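Local coordinates for protein short-chain dehydrogenase/reductase SDR (Vibrio parahaemolyticus, PDB 3GUY) that probably catalyses NAD(P)-dependent oxidation or reduction of a substrate not yet identified, at residues Thr75-Leu87 with Ile96-Val110. The protein carries 2 engineered substitutions. Numbering follows the deposited sequence.
Sequences TVVHSAGSGYFGL and IQTLIENNLSSAINV
In the Rossmann fold of this short-chain dehydrogenase, the loop leaving strand 75-78 continues along the 96-110 portion of helix 93-118, which runs antiparallel to the strand; H78-G81 (HSAG) occupies the place of the family's NNAG motif, and N103 probably matches the helix asparagine of the classical Asn-Ser-Tyr-Lys tetrad. N103 grips the backbone of S82 through both ends of its amide: OD1 accepts from S82 N at 3.2 Å, while ND2 donates to S82 O at 3.0 Å. The same ND2 also reaches L99 O (2.8 Å), in the carbonyl plane and on a lone pair, which fixes the amide's rotation; OD1 is shared with K147 of helix 141-160. A wider pi-type turn at 100-105 widens the helix here, I100 O accepting from L104 N and S105 N. Beside it, N102 ND2 gives S82 OG a nearly straight bond (2.9 Å, 166°), and G81 CA sends a CH toward N102 O. L99 CD1 lies against S82 O and Y84 CB. With CG anti to the backbone N (chi1 -179°), H78 carries its ring from strand to helix, NE2 near A107 CA and ND1 near V110 CG2; S106 OG, at the ring edge, donates to N102 O. One water lies 3.0 Å from H78 NE2 and donates to A80 O and, at 2.8 Å, to N103 O.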
# COMPACT_ATOMS: atom_id res chain seq x y z
N THR D 75 -28.78 6.33 -0.15
CA THR D 75 -27.43 6.31 -0.74
C THR D 75 -27.02 7.75 -1.02
O THR D 75 -27.86 8.61 -1.35
CB THR D 75 -27.41 5.47 -2.06
OG1 THR D 75 -27.97 4.18 -1.79
CG2 THR D 75 -25.99 5.28 -2.60
N VAL D 76 -25.72 8.01 -0.82
CA VAL D 76 -25.08 9.21 -1.27
C VAL D 76 -23.85 8.83 -2.09
O VAL D 76 -22.98 8.08 -1.64
CB VAL D 76 -24.68 10.14 -0.12
CG1 VAL D 76 -24.05 11.36 -0.71
CG2 VAL D 76 -25.91 10.48 0.79
N VAL D 77 -23.81 9.29 -3.32
CA VAL D 77 -22.73 8.98 -4.18
C VAL D 77 -21.94 10.26 -4.37
O VAL D 77 -22.43 11.23 -4.94
CB VAL D 77 -23.19 8.45 -5.52
CG1 VAL D 77 -21.99 8.26 -6.45
CG2 VAL D 77 -23.97 7.13 -5.31
N HIS D 78 -20.70 10.25 -3.93
CA HIS D 78 -19.86 11.42 -4.14
C HIS D 78 -18.96 11.19 -5.34
O HIS D 78 -18.05 10.37 -5.27
CB HIS D 78 -19.05 11.74 -2.86
CG HIS D 78 -18.18 12.95 -2.97
ND1 HIS D 78 -18.68 14.21 -3.16
CD2 HIS D 78 -16.82 13.08 -2.99
CE1 HIS D 78 -17.68 15.09 -3.25
NE2 HIS D 78 -16.54 14.43 -3.16
N SER D 79 -19.24 11.89 -6.43
CA SER D 79 -18.46 11.82 -7.66
C SER D 79 -17.87 13.15 -8.14
O SER D 79 -17.29 13.21 -9.24
CB SER D 79 -19.27 11.16 -8.79
OG SER D 79 -20.12 12.07 -9.50
N ALA D 80 -17.97 14.20 -7.33
CA ALA D 80 -17.34 15.49 -7.60
C ALA D 80 -15.79 15.46 -7.59
O ALA D 80 -15.17 14.84 -6.73
CB ALA D 80 -17.83 16.53 -6.56
N GLY D 81 -15.17 16.18 -8.51
CA GLY D 81 -13.72 16.21 -8.58
C GLY D 81 -13.29 16.80 -9.87
O GLY D 81 -14.13 17.13 -10.72
N SER D 82 -11.99 16.93 -10.02
CA SER D 82 -11.43 17.51 -11.23
C SER D 82 -9.98 17.09 -11.35
O SER D 82 -9.41 16.58 -10.40
CB SER D 82 -11.58 19.02 -11.23
OG SER D 82 -10.75 19.68 -10.27
N GLY D 83 -9.44 17.24 -12.55
CA GLY D 83 -8.09 16.86 -12.85
C GLY D 83 -7.25 18.07 -13.11
O GLY D 83 -7.75 19.15 -13.48
N TYR D 84 -5.96 17.91 -12.89
CA TYR D 84 -4.99 18.87 -13.37
C TYR D 84 -3.66 18.18 -13.33
O TYR D 84 -3.36 17.45 -12.38
CB TYR D 84 -4.97 20.11 -12.48
CG TYR D 84 -3.92 21.13 -12.86
CD1 TYR D 84 -4.02 21.86 -14.05
CD2 TYR D 84 -2.89 21.43 -11.99
CE1 TYR D 84 -3.08 22.86 -14.37
CE2 TYR D 84 -1.96 22.40 -12.28
CZ TYR D 84 -2.04 23.10 -13.49
OH TYR D 84 -1.10 24.03 -13.72
N PHE D 85 -2.84 18.41 -14.35
CA PHE D 85 -1.66 17.56 -14.55
C PHE D 85 -0.45 18.33 -15.07
O PHE D 85 -0.55 19.51 -15.40
CB PHE D 85 -2.04 16.50 -15.54
CG PHE D 85 -3.25 15.71 -15.13
CD1 PHE D 85 -3.14 14.74 -14.16
CD2 PHE D 85 -4.50 15.96 -15.71
CE1 PHE D 85 -4.27 14.00 -13.77
CE2 PHE D 85 -5.62 15.25 -15.33
CZ PHE D 85 -5.50 14.27 -14.35
N GLY D 86 0.69 17.63 -15.16
CA GLY D 86 1.95 18.17 -15.65
C GLY D 86 3.08 17.95 -14.64
O GLY D 86 2.85 17.67 -13.46
N LEU D 87 4.32 18.11 -15.09
CA LEU D 87 5.46 18.02 -14.23
C LEU D 87 5.28 19.06 -13.11
O LEU D 87 4.80 20.17 -13.38
CB LEU D 87 6.72 18.32 -15.04
CG LEU D 87 7.25 17.28 -16.02
CD1 LEU D 87 8.39 17.88 -16.87
CD2 LEU D 87 7.70 16.00 -15.25
N ILE D 96 -3.31 24.32 -8.71
CA ILE D 96 -3.13 23.32 -7.66
C ILE D 96 -4.11 23.57 -6.50
O ILE D 96 -4.69 22.64 -5.97
CB ILE D 96 -1.66 23.27 -7.11
CG1 ILE D 96 -0.65 22.89 -8.23
CG2 ILE D 96 -1.63 22.37 -5.85
CD1 ILE D 96 0.87 23.05 -7.86
N GLN D 97 -4.27 24.82 -6.10
CA GLN D 97 -5.23 25.17 -5.07
C GLN D 97 -6.67 24.78 -5.46
O GLN D 97 -7.37 24.26 -4.63
CB GLN D 97 -5.17 26.67 -4.69
CG GLN D 97 -6.16 27.05 -3.54
CD GLN D 97 -6.07 26.16 -2.29
OE1 GLN D 97 -4.98 25.76 -1.89
NE2 GLN D 97 -7.23 25.84 -1.67
N THR D 98 -7.07 25.02 -6.71
CA THR D 98 -8.37 24.58 -7.23
C THR D 98 -8.56 23.07 -7.16
O THR D 98 -9.66 22.56 -6.85
CB THR D 98 -8.54 25.01 -8.68
OG1 THR D 98 -8.43 26.43 -8.74
CG2 THR D 98 -9.88 24.55 -9.25
N LEU D 99 -7.48 22.35 -7.48
CA LEU D 99 -7.50 20.89 -7.40
C LEU D 99 -7.80 20.41 -5.97
O LEU D 99 -8.58 19.46 -5.77
CB LEU D 99 -6.16 20.32 -7.87
CG LEU D 99 -6.06 18.87 -8.29
CD1 LEU D 99 -7.06 18.56 -9.42
CD2 LEU D 99 -4.57 18.60 -8.67
N ILE D 100 -7.16 21.05 -4.99
CA ILE D 100 -7.34 20.73 -3.58
C ILE D 100 -8.78 20.99 -3.16
O ILE D 100 -9.43 20.14 -2.54
CB ILE D 100 -6.36 21.54 -2.65
CG1 ILE D 100 -4.90 21.07 -2.83
CG2 ILE D 100 -6.75 21.32 -1.19
CD1 ILE D 100 -3.85 21.95 -2.22
N GLU D 101 -9.29 22.16 -3.54
CA GLU D 101 -10.68 22.52 -3.23
C GLU D 101 -11.70 21.56 -3.84
O GLU D 101 -12.58 21.05 -3.13
CB GLU D 101 -10.97 23.94 -3.71
CG GLU D 101 -10.20 25.01 -2.93
CD GLU D 101 -10.17 26.38 -3.65
OE1 GLU D 101 -10.69 26.52 -4.80
OE2 GLU D 101 -9.61 27.33 -3.05
N ASN D 102 -11.58 21.30 -5.14
CA ASN D 102 -12.55 20.47 -5.86
C ASN D 102 -12.53 18.99 -5.49
O ASN D 102 -13.54 18.28 -5.69
CB ASN D 102 -12.36 20.53 -7.36
CG ASN D 102 -12.59 21.90 -7.98
OD1 ASN D 102 -13.09 22.82 -7.34
ND2 ASN D 102 -12.14 22.04 -9.26
N ASN D 103 -11.38 18.47 -5.03
CA ASN D 103 -11.24 17.03 -4.71
C ASN D 103 -11.20 16.74 -3.21
O ASN D 103 -12.01 15.96 -2.69
CB ASN D 103 -9.99 16.45 -5.37
CG ASN D 103 -10.09 16.45 -6.89
OD1 ASN D 103 -10.67 15.54 -7.49
ND2 ASN D 103 -9.49 17.47 -7.53
N LEU D 104 -10.30 17.40 -2.51
CA LEU D 104 -10.09 17.09 -1.10
C LEU D 104 -11.09 17.84 -0.21
O LEU D 104 -11.71 17.25 0.66
CB LEU D 104 -8.63 17.39 -0.68
CG LEU D 104 -8.27 17.10 0.80
CD1 LEU D 104 -8.71 15.68 1.22
CD2 LEU D 104 -6.70 17.37 1.06
N SER D 105 -11.21 19.15 -0.40
CA SER D 105 -12.10 19.93 0.45
C SER D 105 -13.54 19.42 0.26
O SER D 105 -14.28 19.21 1.23
CB SER D 105 -12.01 21.42 0.11
OG SER D 105 -10.72 21.90 0.45
N SER D 106 -13.90 19.18 -1.00
CA SER D 106 -15.26 18.79 -1.34
C SER D 106 -15.58 17.46 -0.68
O SER D 106 -16.63 17.32 -0.07
CB SER D 106 -15.46 18.71 -2.85
OG SER D 106 -14.87 17.55 -3.44
N ALA D 107 -14.62 16.52 -0.76
CA ALA D 107 -14.73 15.23 -0.13
C ALA D 107 -14.84 15.32 1.39
O ALA D 107 -15.67 14.65 1.96
CB ALA D 107 -13.58 14.29 -0.54
N ILE D 108 -14.03 16.15 2.03
CA ILE D 108 -14.04 16.28 3.50
C ILE D 108 -15.38 16.89 3.97
O ILE D 108 -16.00 16.42 4.91
CB ILE D 108 -12.87 17.19 4.01
CG1 ILE D 108 -11.53 16.47 3.95
CG2 ILE D 108 -13.14 17.61 5.45
CD1 ILE D 108 -10.31 17.44 4.13
N ASN D 109 -15.82 17.93 3.29
CA ASN D 109 -17.08 18.64 3.65
C ASN D 109 -18.29 17.73 3.47
O ASN D 109 -19.10 17.63 4.37
CB ASN D 109 -17.28 19.87 2.80
CG ASN D 109 -16.37 20.98 3.19
OD1 ASN D 109 -15.97 21.10 4.33
ND2 ASN D 109 -16.03 21.81 2.23
N VAL D 110 -18.38 17.04 2.35
CA VAL D 110 -19.48 16.06 2.16
C VAL D 110 -19.45 14.92 3.13
O VAL D 110 -20.45 14.66 3.80
CB VAL D 110 -19.56 15.50 0.78
CG1 VAL D 110 -20.54 14.30 0.75
CG2 VAL D 110 -20.01 16.57 -0.17
O HOH W 1 -13.70 14.19 -4.12